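PDB 2I0M: phosphate-specific transport system accessory protein PhoU homolog from Streptococcus pneumoniae, which probably takes part in regulating phosphate uptake, working in the cytoplasm as an all-helical homodimer that here carries bound zinc ions. Local coordinates for residues H10-S15 and L77-S82; A35-E40 and L107-L112; I81-S86 and V135-H140. One frame throughout, in Å; residues are numbered along the deposited sequence.

Contact 1: residues H10-S15 and L77-S82; sequences HELEQS and LRFVIS. With ZN (zinc ion), chain C.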
loop_
_atom_site.group_PDB
_atom_site.type_symbol
_atom_site.label_atom_id
_atom_site.label_comp_id
_atom_site.label_asym_id
_atom_site.label_seq_id
_atom_site.Cartn_x
_atom_site.Cartn_y
_atom_site.Cartn_z
ATOM N N HIS A 10 14.296 14.146 -17.685
ATOM C CA HIS A 10 13.400 15.262 -17.440
ATOM C C HIS A 10 12.033 15.023 -18.072
ATOM O O HIS A 10 11.004 15.278 -17.448
ATOM C CB HIS A 10 14.001 16.567 -17.967
ATOM C CG HIS A 10 13.004 17.672 -18.037
ATOM N ND1 HIS A 10 12.602 18.375 -16.922
ATOM C CD2 HIS A 10 12.263 18.134 -19.066
ATOM C CE1 HIS A 10 11.682 19.251 -17.269
ATOM N NE2 HIS A 10 11.464 19.127 -18.565
ATOM N N GLU A 11 12.032 14.531 -19.311
ATOM C CA GLU A 11 10.790 14.174 -20.001
ATOM C C GLU A 11 10.063 13.020 -19.323
ATOM O O GLU A 11 8.846 13.025 -19.245
ATOM C CB GLU A 11 11.049 13.882 -21.486
ATOM C CG GLU A 11 10.964 15.130 -22.366
ATOM C CD GLU A 11 11.757 15.022 -23.669
ATOM O OE1 GLU A 11 12.021 16.082 -24.293
ATOM O OE2 GLU A 11 12.119 13.893 -24.079
ATOM N N LEU A 12 10.819 12.043 -18.818
ATOM C CA LEU A 12 10.256 10.959 -18.012
ATOM C C LEU A 12 9.612 11.493 -16.730
ATOM O O LEU A 12 8.541 11.044 -16.330
ATOM C CB LEU A 12 11.328 9.917 -17.658
ATOM C CG LEU A 12 10.928 8.466 -17.322
ATOM C CD1 LEU A 12 11.844 7.906 -16.236
ATOM C CD2 LEU A 12 9.478 8.315 -16.908
ATOM N N GLU A 13 10.260 12.449 -16.085
ATOM C CA GLU A 13 9.646 13.094 -14.924
ATOM C C GLU A 13 8.307 13.786 -15.252
ATOM O O GLU A 13 7.386 13.784 -14.430
ATOM C CB GLU A 13 10.611 14.087 -14.290
ATOM C CG GLU A 13 10.094 14.685 -12.997
ATOM C CD GLU A 13 11.194 15.336 -12.190
ATOM O OE1 GLU A 13 11.814 16.306 -12.674
ATOM O OE2 GLU A 13 11.440 14.860 -11.067
ATOM N N GLN A 14 8.206 14.373 -16.442
ATOM C CA GLN A 14 6.986 15.079 -16.825
ATOM C C GLN A 14 5.840 14.114 -17.092
ATOM O O GLN A 14 4.688 14.423 -16.757
ATOM C CB GLN A 14 7.213 16.018 -18.028
ATOM C CG GLN A 14 7.941 17.327 -17.677
ATOM C CD GLN A 14 7.215 18.174 -16.626
ATOM O OE1 GLN A 14 7.785 18.534 -15.593
ATOM N NE2 GLN A 14 5.960 18.491 -16.893
ATOM N N SER A 15 6.155 12.964 -17.697
ATOM C CA SER A 15 5.186 11.877 -17.869
ATOM C C SER A 15 4.581 11.466 -16.530
ATOM O O SER A 15 3.368 11.306 -16.418
ATOM C CB SER A 15 5.840 10.645 -18.513
ATOM O OG SER A 15 6.160 10.881 -19.872
ATOM N N LEU A 77 20.167 6.426 -11.615
ATOM C CA LEU A 77 19.673 5.092 -11.368
ATOM C C LEU A 77 18.590 5.155 -10.299
ATOM O O LEU A 77 17.500 4.613 -10.463
ATOM C CB LEU A 77 20.834 4.211 -10.925
ATOM C CG LEU A 77 20.748 2.705 -11.127
ATOM C CD1 LEU A 77 20.329 2.026 -9.823
ATOM C CD2 LEU A 77 19.828 2.346 -12.297
ATOM N N ARG A 78 18.908 5.846 -9.210
ATOM C CA ARG A 78 17.959 6.121 -8.142
ATOM C C ARG A 78 16.738 6.835 -8.692
ATOM O O ARG A 78 15.627 6.626 -8.213
ATOM C CB ARG A 78 18.611 6.966 -7.038
ATOM C CG ARG A 78 19.882 6.336 -6.467
ATOM C CD ARG A 78 20.025 6.586 -4.975
ATOM N NE ARG A 78 20.195 8.000 -4.648
ATOM C CZ ARG A 78 21.360 8.643 -4.621
ATOM N NH1 ARG A 78 22.489 8.016 -4.926
ATOM N NH2 ARG A 78 21.392 9.928 -4.300
ATOM N N PHE A 79 16.951 7.655 -9.712
ATOM C CA PHE A 79 15.878 8.440 -10.288
ATOM C C PHE A 79 14.876 7.562 -11.012
ATOM O O PHE A 79 13.720 7.560 -10.666
ATOM C CB PHE A 79 16.387 9.550 -11.217
ATOM C CG PHE A 79 15.275 10.308 -11.882
ATOM C CD1 PHE A 79 14.629 11.347 -11.212
ATOM C CD2 PHE A 79 14.833 9.953 -13.150
ATOM C CE1 PHE A 79 13.596 12.041 -11.803
ATOM C CE2 PHE A 79 13.790 10.628 -13.743
ATOM C CZ PHE A 79 13.169 11.681 -13.074
ATOM N N VAL A 80 15.335 6.826 -12.021
ATOM C CA VAL A 80 14.475 5.940 -12.806
ATOM C C VAL A 80 13.752 4.910 -11.893
ATOM O O VAL A 80 12.565 4.617 -12.101
ATOM C CB VAL A 80 15.272 5.278 -13.960
ATOM C CG1 VAL A 80 14.462 4.219 -14.666
ATOM C CG2 VAL A 80 15.735 6.326 -14.953
ATOM N N ILE A 81 14.457 4.404 -10.876
ATOM C CA ILE A 81 13.871 3.480 -9.894
ATOM C C ILE A 81 12.755 4.170 -9.101
ATOM O O ILE A 81 11.750 3.558 -8.769
ATOM C CB ILE A 81 14.949 2.916 -8.916
ATOM C CG1 ILE A 81 15.931 1.979 -9.655
ATOM C CG2 ILE A 81 14.290 2.181 -7.726
ATOM C CD1 ILE A 81 17.119 1.473 -8.798
ATOM N N SER A 82 12.937 5.455 -8.819
ATOM C CA SER A 82 11.954 6.242 -8.088
ATOM C C SER A 82 10.683 6.483 -8.902
ATOM O O SER A 82 9.598 6.487 -8.354
ATOM C CB SER A 82 12.562 7.581 -7.657
ATOM O OG SER A 82 13.654 7.374 -6.782
HETATM ZN ZN ZN C . 10.274 20.402 -19.869
#
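Phe79 comes in from helix 74-105 and sets its ring against Leu12 and Glu13 of helix 5-35. The apolar part is thin: Leu12 CD1 lies 4.2 Å from Phe79 CE2, placed obliquely to the ring, and 4.4 Å from CG2 of Val80. Glu13 deals with the edge instead. Its CB sits in the ring plane, 3.7 Å from Phe79 CZ, and the carboxylate oxygen OE2 is 3.6 Å from Phe79 CE1. OE2 lies near the ring plane, at the C-H rim, where a negative charge is probably better received than over a face; the carboxylate plane is turned 79° from the ring. Phe79 gets there with CG anti to its backbone N (chi1 176°), which throws the ring across the gap.

Metal binding belongs to another side of helix 5-35: the CB of His10 is turned away from segment 77-82, and its NE2 holds a zinc ion at 2.2 Å.

The two helical segments run nearly parallel, at 21°, with axes 10.9 Å apart. Helix 39-66 fills in beside them through Ile59, Thr62 and Cys63 against Leu12, and Ala64 of the second subunit packs on Leu77.

Contact 2: residues A35-E40 and L107-L112; sequences ASKDKE and LKENQL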
loop_
_atom_site.group_PDB
_atom_site.type_symbol
_atom_site.label_atom_id
_atom_site.label_comp_id
_atom_site.label_asym_id
_atom_site.label_seq_id
_atom_site.Cartn_x
_atom_site.Cartn_y
_atom_site.Cartn_z
ATOM N N ALA A 35 -19.648 14.304 -2.280
ATOM C CA ALA A 35 -20.330 15.447 -1.668
ATOM C C ALA A 35 -21.690 15.693 -2.308
ATOM O O ALA A 35 -22.660 15.979 -1.610
ATOM C CB ALA A 35 -19.474 16.708 -1.756
ATOM N N SER A 36 -21.751 15.574 -3.631
ATOM C CA SER A 36 -22.967 15.860 -4.375
ATOM C C SER A 36 -23.807 14.619 -4.671
ATOM O O SER A 36 -24.842 14.722 -5.328
ATOM C CB SER A 36 -22.640 16.616 -5.669
ATOM O OG SER A 36 -21.881 15.829 -6.562
ATOM N N LYS A 37 -23.370 13.456 -4.188
ATOM C CA LYS A 37 -24.076 12.184 -4.429
ATOM C C LYS A 37 -24.345 11.934 -5.920
ATOM O O LYS A 37 -25.420 11.461 -6.303
ATOM C CB LYS A 37 -25.386 12.112 -3.618
ATOM C CG LYS A 37 -25.267 11.391 -2.275
ATOM C CD LYS A 37 -24.651 12.277 -1.207
ATOM C CE LYS A 37 -23.842 11.463 -0.215
ATOM N NZ LYS A 37 -23.125 12.346 0.746
ATOM N N ASP A 38 -23.357 12.263 -6.749
ATOM C CA ASP A 38 -23.473 12.160 -8.199
ATOM C C ASP A 38 -23.054 10.762 -8.664
ATOM O O ASP A 38 -21.879 10.510 -8.980
ATOM C CB ASP A 38 -22.620 13.249 -8.851
ATOM C CG ASP A 38 -22.775 13.312 -10.363
ATOM O OD1 ASP A 38 -22.353 14.338 -10.937
ATOM O OD2 ASP A 38 -23.294 12.357 -10.987
ATOM N N LYS A 39 -24.029 9.857 -8.705
ATOM C CA LYS A 39 -23.789 8.462 -9.064
ATOM C C LYS A 39 -23.324 8.276 -10.510
ATOM O O LYS A 39 -22.670 7.287 -10.838
ATOM C CB LYS A 39 -25.025 7.612 -8.771
ATOM C CG LYS A 39 -25.315 7.479 -7.281
ATOM C CD LYS A 39 -26.400 6.443 -6.992
ATOM C CE LYS A 39 -26.832 6.531 -5.532
ATOM N NZ LYS A 39 -27.279 5.223 -4.980
ATOM N N GLU A 40 -23.648 9.243 -11.361
ATOM C CA GLU A 40 -23.225 9.218 -12.755
ATOM C C GLU A 40 -21.744 9.568 -12.887
ATOM O O GLU A 40 -21.022 8.923 -13.643
ATOM C CB GLU A 40 -24.110 10.141 -13.600
ATOM C CG GLU A 40 -25.593 9.850 -13.417
ATOM C CD GLU A 40 -26.457 10.496 -14.473
ATOM O OE1 GLU A 40 -27.373 9.813 -14.998
ATOM O OE2 GLU A 40 -26.222 11.687 -14.777
ATOM N N LEU A 107 -24.516 4.030 -1.817
ATOM C CA LEU A 107 -25.152 4.935 -0.869
ATOM C C LEU A 107 -26.656 5.083 -1.116
ATOM O O LEU A 107 -27.109 5.224 -2.254
ATOM C CB LEU A 107 -24.463 6.304 -0.855
ATOM C CG LEU A 107 -23.091 6.393 -0.170
ATOM C CD1 LEU A 107 -22.547 7.815 -0.230
ATOM C CD2 LEU A 107 -23.145 5.905 1.275
ATOM N N LYS A 108 -27.414 5.033 -0.026
ATOM C CA LYS A 108 -28.860 5.229 -0.063
ATOM C C LYS A 108 -29.216 6.515 0.664
ATOM O O LYS A 108 -28.628 6.846 1.699
ATOM C CB LYS A 108 -29.598 4.042 0.573
ATOM C CG LYS A 108 -29.247 2.673 -0.008
ATOM C CD LYS A 108 -29.926 2.427 -1.354
ATOM C CE LYS A 108 -29.748 0.982 -1.814
ATOM N NZ LYS A 108 -28.331 0.657 -2.151
ATOM N N GLU A 109 -30.177 7.241 0.106
ATOM C CA GLU A 109 -30.635 8.490 0.687
ATOM C C GLU A 109 -32.136 8.644 0.504
ATOM O O GLU A 109 -32.574 8.970 -0.602
ATOM C CB GLU A 109 -29.919 9.679 0.046
ATOM C CG GLU A 109 -28.686 10.157 0.797
ATOM C CD GLU A 109 -28.720 11.656 1.043
ATOM O OE1 GLU A 109 -29.764 12.160 1.527
ATOM O OE2 GLU A 109 -27.705 12.327 0.763
ATOM N N ASN A 110 -32.946 8.393 1.541
ATOM C CA ASN A 110 -32.568 7.772 2.837
ATOM C C ASN A 110 -31.520 8.458 3.747
ATOM O O ASN A 110 -31.243 9.656 3.600
ATOM C CB ASN A 110 -32.282 6.264 2.666
ATOM C CG ASN A 110 -33.518 5.473 2.250
ATOM O OD1 ASN A 110 -34.654 5.940 2.384
ATOM N ND2 ASN A 110 -33.298 4.267 1.742
ATOM N N GLN A 111 -30.966 7.686 4.687
ATOM C CA GLN A 111 -30.133 8.200 5.786
ATOM C C GLN A 111 -29.295 7.043 6.370
ATOM O O GLN A 111 -29.670 5.886 6.183
ATOM C CB GLN A 111 -31.038 8.803 6.875
ATOM C CG GLN A 111 -32.063 7.827 7.465
ATOM C CD GLN A 111 -32.497 8.189 8.879
ATOM O OE1 GLN A 111 -32.284 7.419 9.817
ATOM N NE2 GLN A 111 -33.111 9.359 9.037
ATOM N N LEU A 112 -28.183 7.306 7.072
ATOM C CA LEU A 112 -27.619 8.637 7.363
ATOM C C LEU A 112 -26.083 8.593 7.333
ATOM O O LEU A 112 -25.494 7.533 7.101
ATOM C CB LEU A 112 -28.116 9.172 8.724
ATOM C CG LEU A 112 -28.326 8.234 9.927
ATOM C CD1 LEU A 112 -27.007 7.768 10.545
ATOM C CD2 LEU A 112 -29.199 8.900 10.979
#
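Lys37 and Leu107 bring the two backbones closest, CA to CA 8.1 Å, with Lys37 in the left-handed region (phi 53°, psi 40°) just where the chain leaves helix 5-35. The side chain of Lys37 bends at chi2 and chi3 and crosses both of its partners at about a right angle. Its CE rests 3.9 Å from Leu107 CD1, while CD passes 3.6 Å from Glu109 OE2. The acid oxygen thus touches the aliphatic part of the lysine; the charged ends stay 4.6 Å apart from Lys37 NZ to Glu109 OE2, too far for a salt bridge, though the attraction may still add a little. The ammonium group of Lys37 is taken up elsewhere, by Leu34 O and the hydroxyl of Tyr183.

All this happens where two connections of the helical bundle meet: the short turn between the consecutive helices 5-35 and 39-66, and the loop that carries the chain from helix 74-105 to helix 117-136. Asp38 is the N-cap of helix 39-66; its OD2 accepts a weak bond from Glu40 N and another bond from Met41 N.

One residue further on, Lys39 reaches across with an extended chain and donates from NZ to Leu107 O at 2.7 Å. The C=O...N angle is 161°, so the nitrogen approaches the carbonyl nearly end-on. The same NZ also makes a weak bond to Leu105 O, so the lysine bonds one carbonyl firmly and a second weakly, at and just beyond the end of helix 74-105, where the helix dipole would probably welcome a positive charge. Behind Leu107, which is buried, stand Asn179, Gln182 and Tyr183 of helix 177-209.

Contact 3: residues I81-S86 and V135-H140; sequences ISIMSS and VAFPLH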
loop_
_atom_site.group_PDB
_atom_site.type_symbol
_atom_site.label_atom_id
_atom_site.label_comp_id
_atom_site.label_asym_id
_atom_site.label_seq_id
_atom_site.Cartn_x
_atom_site.Cartn_y
_atom_site.Cartn_z
ATOM N N ILE A 81 14.457 4.404 -10.876
ATOM C CA ILE A 81 13.871 3.480 -9.894
ATOM C C ILE A 81 12.755 4.170 -9.101
ATOM O O ILE A 81 11.750 3.558 -8.769
ATOM C CB ILE A 81 14.949 2.916 -8.916
ATOM C CG1 ILE A 81 15.931 1.979 -9.655
ATOM C CG2 ILE A 81 14.290 2.181 -7.726
ATOM C CD1 ILE A 81 17.119 1.473 -8.798
ATOM N N SER A 82 12.937 5.455 -8.819
ATOM C CA SER A 82 11.954 6.242 -8.088
ATOM C C SER A 82 10.683 6.483 -8.902
ATOM O O SER A 82 9.598 6.487 -8.354
ATOM C CB SER A 82 12.562 7.581 -7.657
ATOM O OG SER A 82 13.654 7.374 -6.782
ATOM N N ILE A 83 10.831 6.716 -10.201
ATOM C CA ILE A 83 9.692 6.906 -11.093
ATOM C C ILE A 83 8.902 5.587 -11.217
ATOM O O ILE A 83 7.680 5.582 -11.075
ATOM C CB ILE A 83 10.141 7.425 -12.477
ATOM C CG1 ILE A 83 10.816 8.816 -12.371
ATOM C CG2 ILE A 83 8.991 7.378 -13.476
ATOM C CD1 ILE A 83 9.897 10.044 -12.140
ATOM N N MET A 84 9.608 4.477 -11.426
ATOM C CA MET A 84 8.980 3.156 -11.561
ATOM C C MET A 84 8.168 2.807 -10.331
ATOM O O MET A 84 7.020 2.398 -10.429
ATOM C CB MET A 84 10.022 2.070 -11.791
ATOM C CG MET A 84 10.617 2.068 -13.180
ATOM S SD MET A 84 11.384 0.478 -13.601
ATOM C CE MET A 84 12.782 1.019 -14.548
ATOM N N SER A 85 8.772 3.015 -9.170
ATOM C CA SER A 85 8.138 2.735 -7.895
ATOM C C SER A 85 6.989 3.696 -7.597
ATOM O O SER A 85 5.961 3.287 -7.095
ATOM C CB SER A 85 9.199 2.794 -6.792
ATOM O OG SER A 85 8.629 3.226 -5.563
ATOM N N SER A 86 7.162 4.974 -7.915
ATOM C CA SER A 86 6.159 5.971 -7.609
ATOM C C SER A 86 4.947 5.931 -8.553
ATOM O O SER A 86 3.836 6.258 -8.149
ATOM C CB SER A 86 6.777 7.382 -7.593
ATOM O OG SER A 86 7.718 7.541 -6.542
ATOM N N VAL A 135 4.158 19.537 -6.789
ATOM C CA VAL A 135 5.032 20.723 -6.858
ATOM C C VAL A 135 6.437 20.406 -6.293
ATOM O O VAL A 135 7.448 20.793 -6.881
ATOM C CB VAL A 135 4.426 21.934 -6.094
ATOM C CG1 VAL A 135 5.378 23.125 -6.092
ATOM C CG2 VAL A 135 3.068 22.334 -6.685
ATOM N N ALA A 136 6.485 19.713 -5.154
ATOM C CA ALA A 136 7.751 19.374 -4.495
ATOM C C ALA A 136 8.629 18.386 -5.282
ATOM O O ALA A 136 9.843 18.460 -5.216
ATOM C CB ALA A 136 7.488 18.827 -3.094
ATOM N N PHE A 137 8.014 17.469 -6.026
ATOM C CA PHE A 137 8.743 16.346 -6.625
ATOM C C PHE A 137 9.901 16.756 -7.574
ATOM O O PHE A 137 11.008 16.245 -7.424
ATOM C CB PHE A 137 7.766 15.356 -7.281
ATOM C CG PHE A 137 8.370 14.035 -7.607
ATOM C CD1 PHE A 137 8.067 12.909 -6.840
ATOM C CD2 PHE A 137 9.233 13.887 -8.703
ATOM C CE1 PHE A 137 8.641 11.650 -7.135
ATOM C CE2 PHE A 137 9.823 12.627 -8.998
ATOM C CZ PHE A 137 9.515 11.514 -8.211
ATOM N N PRO A 138 9.651 17.663 -8.551
ATOM C CA PRO A 138 10.723 18.156 -9.463
ATOM C C PRO A 138 11.917 18.815 -8.762
ATOM O O PRO A 138 13.013 18.864 -9.328
ATOM C CB PRO A 138 10.011 19.209 -10.338
ATOM C CG PRO A 138 8.592 18.922 -10.226
ATOM C CD PRO A 138 8.345 18.255 -8.886
ATOM N N LEU A 139 11.693 19.329 -7.555
ATOM C CA LEU A 139 12.756 19.917 -6.745
ATOM C C LEU A 139 13.686 18.870 -6.154
ATOM O O LEU A 139 14.852 19.145 -5.908
ATOM C CB LEU A 139 12.182 20.828 -5.656
ATOM C CG LEU A 139 11.462 22.063 -6.219
ATOM C CD1 LEU A 139 10.534 22.677 -5.198
ATOM C CD2 LEU A 139 12.439 23.116 -6.760
ATOM N N HIS A 140 13.188 17.653 -5.972
ATOM C CA HIS A 140 13.981 16.572 -5.368
ATOM C C HIS A 140 14.462 16.911 -3.935
ATOM O O HIS A 140 15.437 16.343 -3.449
ATOM C CB HIS A 140 15.177 16.193 -6.267
ATOM C CG HIS A 140 14.807 15.871 -7.684
ATOM N ND1 HIS A 140 13.613 15.270 -8.030
ATOM C CD2 HIS A 140 15.492 16.043 -8.842
ATOM C CE1 HIS A 140 13.572 15.105 -9.340
ATOM N NE2 HIS A 140 14.700 15.561 -9.857
#
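The two PhoU domains of the helical bundle meet where Phe137, in segment 135-140, brings the outer end of its ring up to Ile83 and Ser86 of helix 74-105. The backbones stay well apart, 10.5 Å between the CA atoms of Ile83 and Phe137, and the phenyl group spans the distance. A chi1 of -165° carries its CG away from the backbone N and the ring toward helix 74-105.

Two different neighbours meet the ring. CD1 of Ile83 approaches obliquely, 4.1 Å from Phe137 CE2, a light apolar touch. Ser86 OG lies near the ring plane, at the edge, 4.3 Å from Phe137 CE1. This hydroxyl is buried but not idle: it donates to Ser82 O at 2.8 Å, one turn back in its own helix. Ser86 N bonds to the same carbonyl oxygen from the other face of its plane, so Ser82 O is held twice and the hydroxyl oxygen is fixed beside the aromatic C-H groups.

On the other segment the chain keeps helical backbone angles through Leu139 and leaves them at His140. That residue has a left-handed backbone (phi 60°), its N bonds back to Phe137 O, and its ND1 adds a weak bond to the same oxygen, while Pro138 O sits over one face of the imidazole.

Phe16 of helix 5-35 also meets the Phe137 ring, with planes at about 45°, and Ile200 of helix 177-209 packs on Ser86. The contact thus ties helix 74-105 of the first PhoU domain to segment 135-140 of the second within the all-helical PhoU fold.

Contacts 1 and 3 are neighbours in the core, their centres 7 Å apart, and both are built on helix 74-105, sharing Ile81 and Ser82. They also touch directly: Leu12 CD2 lies 3.6 Å from Ile83 CG2, and Glu13 OE2 lies 3.4 Å from Phe137 CD2, so one carboxylate borders both phenyl rings. Each places a buried phenylalanine among aliphatic and polar groups, and both lie beside the second subunit. Contact 2 sits on the other side of the chain's centre, about 25 Å from contact 1 between nearest atoms. There, partly exposed loops replace helix faces, and lysine ammonium groups and carbonyl oxygens do much of the work.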